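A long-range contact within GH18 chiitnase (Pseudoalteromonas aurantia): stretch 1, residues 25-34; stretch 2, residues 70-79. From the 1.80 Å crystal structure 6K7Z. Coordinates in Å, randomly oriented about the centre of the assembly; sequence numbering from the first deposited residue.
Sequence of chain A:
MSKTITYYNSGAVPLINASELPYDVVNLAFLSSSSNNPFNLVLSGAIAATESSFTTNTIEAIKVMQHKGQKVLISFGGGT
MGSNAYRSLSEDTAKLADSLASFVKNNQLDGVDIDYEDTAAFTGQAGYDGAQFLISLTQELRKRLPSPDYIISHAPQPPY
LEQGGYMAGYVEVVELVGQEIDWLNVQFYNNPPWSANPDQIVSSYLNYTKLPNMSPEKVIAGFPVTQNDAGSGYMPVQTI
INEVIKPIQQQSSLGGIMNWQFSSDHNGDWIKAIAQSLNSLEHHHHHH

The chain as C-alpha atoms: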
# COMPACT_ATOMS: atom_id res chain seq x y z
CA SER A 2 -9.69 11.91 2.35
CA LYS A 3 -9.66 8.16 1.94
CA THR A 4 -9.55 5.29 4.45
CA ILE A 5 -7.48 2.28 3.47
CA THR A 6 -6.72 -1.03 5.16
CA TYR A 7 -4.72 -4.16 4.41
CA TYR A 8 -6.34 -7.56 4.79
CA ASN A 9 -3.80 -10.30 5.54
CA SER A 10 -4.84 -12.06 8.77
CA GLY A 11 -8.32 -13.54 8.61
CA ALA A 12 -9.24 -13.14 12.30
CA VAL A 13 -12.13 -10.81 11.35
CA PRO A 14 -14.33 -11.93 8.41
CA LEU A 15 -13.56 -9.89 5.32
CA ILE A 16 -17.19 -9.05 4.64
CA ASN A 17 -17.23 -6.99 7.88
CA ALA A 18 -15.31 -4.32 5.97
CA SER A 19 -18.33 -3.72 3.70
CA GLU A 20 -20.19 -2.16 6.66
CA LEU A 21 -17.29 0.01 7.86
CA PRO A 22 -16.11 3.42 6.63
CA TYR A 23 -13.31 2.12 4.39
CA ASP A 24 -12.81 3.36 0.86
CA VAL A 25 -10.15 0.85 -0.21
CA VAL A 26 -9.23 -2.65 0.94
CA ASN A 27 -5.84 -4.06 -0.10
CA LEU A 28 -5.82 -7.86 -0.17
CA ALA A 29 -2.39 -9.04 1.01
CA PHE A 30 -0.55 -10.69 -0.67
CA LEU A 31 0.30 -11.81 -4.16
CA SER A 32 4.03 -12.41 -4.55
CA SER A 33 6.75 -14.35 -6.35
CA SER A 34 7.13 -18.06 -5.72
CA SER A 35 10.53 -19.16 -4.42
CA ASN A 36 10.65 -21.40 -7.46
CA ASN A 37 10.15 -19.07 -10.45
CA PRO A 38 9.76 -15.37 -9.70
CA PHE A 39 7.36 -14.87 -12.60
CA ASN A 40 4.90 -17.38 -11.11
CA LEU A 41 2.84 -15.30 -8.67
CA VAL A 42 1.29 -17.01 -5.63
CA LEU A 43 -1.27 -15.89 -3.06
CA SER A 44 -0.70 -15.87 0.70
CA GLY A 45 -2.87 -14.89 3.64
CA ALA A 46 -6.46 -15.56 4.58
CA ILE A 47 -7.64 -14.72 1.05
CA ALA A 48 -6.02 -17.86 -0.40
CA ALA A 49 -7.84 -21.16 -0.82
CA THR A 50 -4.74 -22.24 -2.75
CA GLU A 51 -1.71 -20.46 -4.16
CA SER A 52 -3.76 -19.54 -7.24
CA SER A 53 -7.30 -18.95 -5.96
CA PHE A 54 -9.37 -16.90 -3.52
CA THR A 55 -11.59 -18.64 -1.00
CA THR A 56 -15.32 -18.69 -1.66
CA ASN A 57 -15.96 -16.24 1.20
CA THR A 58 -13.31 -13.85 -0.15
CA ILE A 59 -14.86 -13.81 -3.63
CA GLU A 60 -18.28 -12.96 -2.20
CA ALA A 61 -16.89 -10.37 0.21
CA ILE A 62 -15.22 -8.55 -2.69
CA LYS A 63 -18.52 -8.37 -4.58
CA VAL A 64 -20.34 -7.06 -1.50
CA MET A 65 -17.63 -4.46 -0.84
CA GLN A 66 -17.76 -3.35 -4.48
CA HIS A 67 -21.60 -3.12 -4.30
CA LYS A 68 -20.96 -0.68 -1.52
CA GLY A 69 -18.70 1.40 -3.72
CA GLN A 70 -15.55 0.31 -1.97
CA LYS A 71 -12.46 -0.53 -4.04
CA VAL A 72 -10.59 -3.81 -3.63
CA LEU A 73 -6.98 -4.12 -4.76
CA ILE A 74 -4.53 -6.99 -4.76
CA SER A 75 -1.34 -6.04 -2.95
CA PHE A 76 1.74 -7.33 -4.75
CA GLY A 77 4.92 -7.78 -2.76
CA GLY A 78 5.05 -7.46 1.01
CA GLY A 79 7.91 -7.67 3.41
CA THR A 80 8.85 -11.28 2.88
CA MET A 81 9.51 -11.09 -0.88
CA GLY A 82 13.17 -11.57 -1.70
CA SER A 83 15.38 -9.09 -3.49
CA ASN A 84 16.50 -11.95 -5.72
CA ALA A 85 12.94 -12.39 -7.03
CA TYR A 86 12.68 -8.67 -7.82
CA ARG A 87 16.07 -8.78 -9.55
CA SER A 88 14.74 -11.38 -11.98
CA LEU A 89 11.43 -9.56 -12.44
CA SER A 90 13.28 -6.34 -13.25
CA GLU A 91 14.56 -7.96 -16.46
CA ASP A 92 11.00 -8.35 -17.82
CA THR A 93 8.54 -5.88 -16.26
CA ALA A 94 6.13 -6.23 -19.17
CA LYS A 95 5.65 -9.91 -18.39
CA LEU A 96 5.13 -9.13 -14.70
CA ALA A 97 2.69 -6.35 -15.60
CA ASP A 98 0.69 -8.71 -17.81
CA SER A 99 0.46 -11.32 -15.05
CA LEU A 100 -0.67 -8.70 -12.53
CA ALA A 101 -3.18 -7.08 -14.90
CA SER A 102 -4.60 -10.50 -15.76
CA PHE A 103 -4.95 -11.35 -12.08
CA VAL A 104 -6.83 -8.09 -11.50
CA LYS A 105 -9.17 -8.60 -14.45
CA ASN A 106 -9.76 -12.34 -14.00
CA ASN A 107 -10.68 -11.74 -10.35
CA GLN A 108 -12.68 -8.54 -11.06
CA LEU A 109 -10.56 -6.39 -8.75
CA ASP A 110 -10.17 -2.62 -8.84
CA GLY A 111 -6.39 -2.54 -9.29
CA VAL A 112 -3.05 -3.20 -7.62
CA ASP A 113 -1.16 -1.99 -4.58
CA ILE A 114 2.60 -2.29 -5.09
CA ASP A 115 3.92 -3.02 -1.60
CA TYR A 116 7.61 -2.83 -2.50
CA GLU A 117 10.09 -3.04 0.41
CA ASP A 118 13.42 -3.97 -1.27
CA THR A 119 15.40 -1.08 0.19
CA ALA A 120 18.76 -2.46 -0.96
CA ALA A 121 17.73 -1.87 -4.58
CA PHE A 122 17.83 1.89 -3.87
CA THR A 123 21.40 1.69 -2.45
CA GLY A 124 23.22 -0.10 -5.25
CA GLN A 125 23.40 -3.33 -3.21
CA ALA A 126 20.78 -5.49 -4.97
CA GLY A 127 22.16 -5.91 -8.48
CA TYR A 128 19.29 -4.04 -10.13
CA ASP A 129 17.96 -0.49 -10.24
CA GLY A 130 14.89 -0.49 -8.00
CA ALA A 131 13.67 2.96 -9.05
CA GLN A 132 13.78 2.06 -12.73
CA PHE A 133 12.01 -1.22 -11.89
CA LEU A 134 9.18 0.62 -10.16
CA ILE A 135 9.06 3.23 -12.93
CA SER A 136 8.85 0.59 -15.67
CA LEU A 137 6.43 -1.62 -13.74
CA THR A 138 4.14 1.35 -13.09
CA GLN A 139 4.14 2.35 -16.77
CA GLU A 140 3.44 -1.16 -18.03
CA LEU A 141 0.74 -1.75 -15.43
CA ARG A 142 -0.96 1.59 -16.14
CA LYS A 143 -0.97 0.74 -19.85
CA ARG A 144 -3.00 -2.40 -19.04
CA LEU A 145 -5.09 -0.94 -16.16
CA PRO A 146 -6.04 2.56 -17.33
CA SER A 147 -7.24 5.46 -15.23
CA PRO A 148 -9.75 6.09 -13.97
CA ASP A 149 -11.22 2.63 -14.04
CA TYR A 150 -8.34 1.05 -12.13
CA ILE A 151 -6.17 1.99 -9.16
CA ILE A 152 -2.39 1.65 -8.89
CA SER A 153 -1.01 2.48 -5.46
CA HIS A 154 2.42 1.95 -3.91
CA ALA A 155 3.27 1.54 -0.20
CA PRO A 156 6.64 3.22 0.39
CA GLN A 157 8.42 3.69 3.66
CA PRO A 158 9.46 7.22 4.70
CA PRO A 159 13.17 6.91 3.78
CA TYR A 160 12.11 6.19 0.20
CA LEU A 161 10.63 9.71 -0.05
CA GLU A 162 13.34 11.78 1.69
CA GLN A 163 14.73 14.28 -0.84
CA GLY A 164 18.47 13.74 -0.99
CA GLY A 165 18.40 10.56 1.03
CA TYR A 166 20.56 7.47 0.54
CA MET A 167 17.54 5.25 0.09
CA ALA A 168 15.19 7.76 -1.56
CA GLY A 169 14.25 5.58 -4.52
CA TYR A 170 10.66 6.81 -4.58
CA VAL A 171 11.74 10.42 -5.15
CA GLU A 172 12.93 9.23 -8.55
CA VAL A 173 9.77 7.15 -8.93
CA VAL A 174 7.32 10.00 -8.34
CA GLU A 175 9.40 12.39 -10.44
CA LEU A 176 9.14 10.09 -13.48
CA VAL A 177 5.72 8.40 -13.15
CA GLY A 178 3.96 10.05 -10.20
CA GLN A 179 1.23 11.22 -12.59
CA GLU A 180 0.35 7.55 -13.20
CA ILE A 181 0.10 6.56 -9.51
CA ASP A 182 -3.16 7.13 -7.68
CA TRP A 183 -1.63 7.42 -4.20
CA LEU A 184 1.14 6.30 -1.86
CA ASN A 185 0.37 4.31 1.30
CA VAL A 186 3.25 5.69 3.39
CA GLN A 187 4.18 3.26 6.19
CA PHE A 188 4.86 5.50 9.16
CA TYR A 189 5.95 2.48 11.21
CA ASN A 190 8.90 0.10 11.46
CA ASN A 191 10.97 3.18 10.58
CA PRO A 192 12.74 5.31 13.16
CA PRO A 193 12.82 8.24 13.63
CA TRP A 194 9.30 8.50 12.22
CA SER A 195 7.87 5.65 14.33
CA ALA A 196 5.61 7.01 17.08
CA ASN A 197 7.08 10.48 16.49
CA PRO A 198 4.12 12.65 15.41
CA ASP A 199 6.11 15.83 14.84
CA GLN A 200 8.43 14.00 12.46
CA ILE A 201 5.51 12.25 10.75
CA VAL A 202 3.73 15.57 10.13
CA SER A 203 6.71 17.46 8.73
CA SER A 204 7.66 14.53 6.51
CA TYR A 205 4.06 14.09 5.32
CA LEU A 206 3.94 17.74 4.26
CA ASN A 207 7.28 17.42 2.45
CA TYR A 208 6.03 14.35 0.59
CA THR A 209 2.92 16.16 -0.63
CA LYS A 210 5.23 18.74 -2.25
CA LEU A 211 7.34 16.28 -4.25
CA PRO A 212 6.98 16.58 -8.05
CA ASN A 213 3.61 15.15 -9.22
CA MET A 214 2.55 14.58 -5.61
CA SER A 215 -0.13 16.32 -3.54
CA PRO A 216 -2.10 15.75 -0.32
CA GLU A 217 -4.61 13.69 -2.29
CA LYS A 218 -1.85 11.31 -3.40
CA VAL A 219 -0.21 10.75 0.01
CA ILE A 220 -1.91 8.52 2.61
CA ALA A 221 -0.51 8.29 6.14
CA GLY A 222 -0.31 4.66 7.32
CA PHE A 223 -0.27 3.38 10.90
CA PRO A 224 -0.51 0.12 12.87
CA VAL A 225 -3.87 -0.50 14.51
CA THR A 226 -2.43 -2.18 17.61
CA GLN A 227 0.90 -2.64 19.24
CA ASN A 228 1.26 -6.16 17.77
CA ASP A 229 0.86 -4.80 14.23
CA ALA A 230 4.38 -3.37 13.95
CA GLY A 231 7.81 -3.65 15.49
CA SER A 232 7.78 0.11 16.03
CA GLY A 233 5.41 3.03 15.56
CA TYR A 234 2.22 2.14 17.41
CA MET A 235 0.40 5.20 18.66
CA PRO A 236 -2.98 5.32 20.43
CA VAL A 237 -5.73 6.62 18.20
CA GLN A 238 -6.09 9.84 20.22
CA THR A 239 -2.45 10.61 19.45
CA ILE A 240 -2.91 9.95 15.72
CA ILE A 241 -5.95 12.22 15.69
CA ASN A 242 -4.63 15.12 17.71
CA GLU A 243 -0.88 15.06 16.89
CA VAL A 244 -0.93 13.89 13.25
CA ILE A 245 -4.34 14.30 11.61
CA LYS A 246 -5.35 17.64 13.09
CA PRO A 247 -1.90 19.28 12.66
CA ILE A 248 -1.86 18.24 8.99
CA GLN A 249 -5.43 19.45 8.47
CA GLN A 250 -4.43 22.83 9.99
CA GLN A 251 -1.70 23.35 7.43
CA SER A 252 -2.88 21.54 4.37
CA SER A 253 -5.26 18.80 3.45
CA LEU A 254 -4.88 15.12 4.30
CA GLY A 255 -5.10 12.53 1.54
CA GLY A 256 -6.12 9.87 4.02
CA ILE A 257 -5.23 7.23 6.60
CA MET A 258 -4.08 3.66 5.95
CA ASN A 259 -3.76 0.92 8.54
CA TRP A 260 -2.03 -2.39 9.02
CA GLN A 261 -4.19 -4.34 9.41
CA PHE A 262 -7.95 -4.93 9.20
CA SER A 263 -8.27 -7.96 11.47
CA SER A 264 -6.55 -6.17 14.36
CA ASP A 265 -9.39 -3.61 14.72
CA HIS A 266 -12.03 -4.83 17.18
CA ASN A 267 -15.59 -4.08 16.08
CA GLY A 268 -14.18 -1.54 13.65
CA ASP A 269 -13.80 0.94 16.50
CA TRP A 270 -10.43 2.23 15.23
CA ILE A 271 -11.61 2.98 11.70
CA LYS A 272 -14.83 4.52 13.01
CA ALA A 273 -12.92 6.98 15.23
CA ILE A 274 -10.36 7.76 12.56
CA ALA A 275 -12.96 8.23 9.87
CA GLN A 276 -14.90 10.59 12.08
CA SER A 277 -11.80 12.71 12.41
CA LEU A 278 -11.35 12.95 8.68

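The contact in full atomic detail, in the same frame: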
# COMPACT_ATOMS: atom_id res chain seq x y z
N VAL A 25 -11.00 1.77 0.54
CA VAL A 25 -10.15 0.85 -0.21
C VAL A 25 -9.70 -0.27 0.71
O VAL A 25 -9.26 -0.02 1.84
CB VAL A 25 -8.91 1.56 -0.79
CG1 VAL A 25 -8.09 0.59 -1.62
CG2 VAL A 25 -9.31 2.77 -1.62
N VAL A 26 -9.77 -1.50 0.23
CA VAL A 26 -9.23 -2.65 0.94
C VAL A 26 -8.17 -3.28 0.05
O VAL A 26 -8.45 -3.63 -1.10
CB VAL A 26 -10.32 -3.67 1.30
CG1 VAL A 26 -9.69 -4.95 1.81
CG2 VAL A 26 -11.27 -3.06 2.33
N ASN A 27 -6.95 -3.41 0.59
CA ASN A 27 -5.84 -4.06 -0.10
C ASN A 27 -5.75 -5.50 0.37
O ASN A 27 -5.45 -5.75 1.54
CB ASN A 27 -4.51 -3.36 0.18
CG ASN A 27 -4.49 -1.91 -0.26
OD1 ASN A 27 -5.16 -1.53 -1.21
ND2 ASN A 27 -3.68 -1.10 0.42
N LEU A 28 -5.99 -6.46 -0.53
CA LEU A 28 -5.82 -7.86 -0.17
C LEU A 28 -4.34 -8.21 -0.22
O LEU A 28 -3.68 -8.01 -1.24
CB LEU A 28 -6.64 -8.76 -1.10
CG LEU A 28 -8.09 -8.33 -1.28
CD1 LEU A 28 -8.77 -9.18 -2.34
CD2 LEU A 28 -8.84 -8.42 0.06
N ALA A 29 -3.82 -8.72 0.89
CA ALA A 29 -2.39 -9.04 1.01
C ALA A 29 -2.17 -10.55 1.22
O ALA A 29 -2.70 -11.10 2.18
CB ALA A 29 -1.80 -8.25 2.18
N PHE A 30 -1.36 -11.23 0.41
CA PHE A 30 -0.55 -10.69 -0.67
C PHE A 30 -0.56 -11.61 -1.88
O PHE A 30 -0.88 -12.80 -1.81
CB PHE A 30 0.92 -10.52 -0.26
CG PHE A 30 1.18 -9.44 0.74
CD1 PHE A 30 1.18 -8.11 0.35
CD2 PHE A 30 1.46 -9.76 2.06
CE1 PHE A 30 1.43 -7.10 1.29
CE2 PHE A 30 1.71 -8.76 2.99
CZ PHE A 30 1.70 -7.44 2.61
N LEU A 31 -0.13 -11.05 -3.00
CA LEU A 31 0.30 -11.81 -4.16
C LEU A 31 1.80 -11.56 -4.30
O LEU A 31 2.23 -10.41 -4.19
CB LEU A 31 -0.46 -11.36 -5.41
CG LEU A 31 -0.23 -12.08 -6.73
CD1 LEU A 31 -0.77 -13.49 -6.67
CD2 LEU A 31 -0.90 -11.28 -7.85
N SER A 32 2.59 -12.61 -4.50
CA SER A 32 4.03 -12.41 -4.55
C SER A 32 4.69 -13.51 -5.37
O SER A 32 4.05 -14.45 -5.83
CB SER A 32 4.64 -12.32 -3.14
OG SER A 32 4.51 -13.53 -2.42
N SER A 33 6.00 -13.37 -5.58
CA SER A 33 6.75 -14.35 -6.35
C SER A 33 6.85 -15.67 -5.59
O SER A 33 7.03 -15.69 -4.37
CB SER A 33 8.15 -13.84 -6.65
OG SER A 33 8.13 -12.78 -7.60
N SER A 34 6.76 -16.78 -6.31
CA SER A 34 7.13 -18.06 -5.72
C SER A 34 8.65 -18.13 -5.59
O SER A 34 9.39 -17.50 -6.34
CB SER A 34 6.63 -19.23 -6.57
OG SER A 34 7.45 -19.43 -7.71
N GLN A 70 -16.89 0.39 -2.49
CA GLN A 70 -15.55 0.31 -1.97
C GLN A 70 -14.68 -0.29 -3.08
O GLN A 70 -15.18 -0.96 -3.92
CB GLN A 70 -15.47 -0.54 -0.71
CG GLN A 70 -16.11 0.09 0.49
CD GLN A 70 -16.28 -0.89 1.62
OE1 GLN A 70 -16.59 -2.01 1.37
NE2 GLN A 70 -16.10 -0.47 2.82
N LYS A 71 -13.39 0.00 -3.06
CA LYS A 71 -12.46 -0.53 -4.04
C LYS A 71 -11.59 -1.59 -3.39
O LYS A 71 -11.17 -1.46 -2.24
CB LYS A 71 -11.59 0.57 -4.65
CG LYS A 71 -12.40 1.74 -5.20
CD LYS A 71 -11.81 2.26 -6.49
CE LYS A 71 -12.73 3.26 -7.19
NZ LYS A 71 -12.05 3.91 -8.35
N VAL A 72 -11.32 -2.65 -4.13
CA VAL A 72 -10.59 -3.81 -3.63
C VAL A 72 -9.41 -4.02 -4.56
O VAL A 72 -9.60 -4.25 -5.76
CB VAL A 72 -11.47 -5.06 -3.57
CG1 VAL A 72 -10.70 -6.20 -2.92
CG2 VAL A 72 -12.78 -4.78 -2.83
N LEU A 73 -8.21 -3.94 -4.01
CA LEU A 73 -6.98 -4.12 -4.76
C LEU A 73 -6.29 -5.40 -4.30
O LEU A 73 -6.48 -5.85 -3.16
CB LEU A 73 -6.00 -2.96 -4.56
CG LEU A 73 -6.54 -1.53 -4.66
CD1 LEU A 73 -5.38 -0.54 -4.62
CD2 LEU A 73 -7.37 -1.33 -5.90
N ILE A 74 -5.47 -5.96 -5.17
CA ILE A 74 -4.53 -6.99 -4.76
C ILE A 74 -3.21 -6.30 -4.47
O ILE A 74 -2.74 -5.46 -5.24
CB ILE A 74 -4.39 -8.09 -5.83
CG1 ILE A 74 -3.50 -9.23 -5.32
CG2 ILE A 74 -3.89 -7.55 -7.19
CD1 ILE A 74 -4.10 -9.99 -4.14
N SER A 75 -2.63 -6.59 -3.30
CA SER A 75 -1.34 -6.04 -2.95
C SER A 75 -0.26 -7.02 -3.38
O SER A 75 -0.25 -8.17 -2.95
CB SER A 75 -1.23 -5.75 -1.45
OG SER A 75 -0.03 -5.06 -1.18
N PHE A 76 0.64 -6.54 -4.23
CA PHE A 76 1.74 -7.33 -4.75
C PHE A 76 3.01 -6.99 -3.99
O PHE A 76 3.38 -5.81 -3.88
CB PHE A 76 1.96 -7.05 -6.24
CG PHE A 76 3.20 -7.68 -6.78
CD1 PHE A 76 3.29 -9.06 -6.88
CD2 PHE A 76 4.27 -6.90 -7.16
CE1 PHE A 76 4.44 -9.65 -7.37
CE2 PHE A 76 5.43 -7.48 -7.67
CZ PHE A 76 5.51 -8.86 -7.77
N GLY A 77 3.68 -8.02 -3.47
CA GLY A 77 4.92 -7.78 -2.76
C GLY A 77 4.83 -8.15 -1.29
O GLY A 77 4.60 -9.32 -0.95
N GLY A 78 5.00 -7.18 -0.41
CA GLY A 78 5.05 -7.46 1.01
C GLY A 78 6.47 -7.64 1.49
O GLY A 78 7.43 -7.76 0.72
N GLY A 79 6.61 -7.62 2.80
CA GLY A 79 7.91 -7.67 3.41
C GLY A 79 8.75 -8.91 3.27
O GLY A 79 9.92 -8.87 3.48

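Neighbouring parallel strands are held by side chains packed on the faces of the sheet and by a ladder of backbone hydrogen bonds, and this pair from a GH18 chitinase illustrates both. The apolar centre lies on the face that carries Val 26, Leu 28 and Leu 31 from one strand and Val 72, Ile 74 and Phe 76 from the other. Leu 28 reaches back along the sheet, its CD1 lying 3.6 Å from CG1 of Val 72, while its CB is 4.1 Å from CD1 of Ile 74. Ile 74 is also touched by Leu 31, whose CB lies 3.7 Å from Ile 74 CG1, so this isoleucine packs against two leucines of the facing strand. On the other face CG1 of Val 25 stands 4.0 Å from CG of Leu 73, and OD1 of Asn 27 lies 3.6 Å from Leu 73 CD1.

Beneath these side chains the backbones zip together in parallel register. Val 26 N donates to Lys 71 O (2.8 Å) and Val 26 O accepts from Leu 73 N (2.9 Å); Leu 28 repeats the pattern, its N bonding to Leu 73 O and its O to Ser 75 N, both at 2.7 Å.

The next step is irregular. A cis peptide bond precedes Phe 30, and it is Leu 31, three residues beyond Leu 28 rather than two, that resumes the ladder, its N 2.9 Å from Ser 75 O and its O 2.9 Å from Gly 77 N. The CA-to-CB bond of Phe 30 points sideways, and CA of Gly 78 sits over one face of its ring, 3.8 Å from the centroid, in a CH-pi contact. A CB on Gly 78 would come within a tight 3.0 Å of Phe 30 CE2. At the ring edge lies the hydroxyl of Ser 75, its OG 3.5 Å from Phe 30 CE1 and hydrogen-bonded elsewhere in the structure.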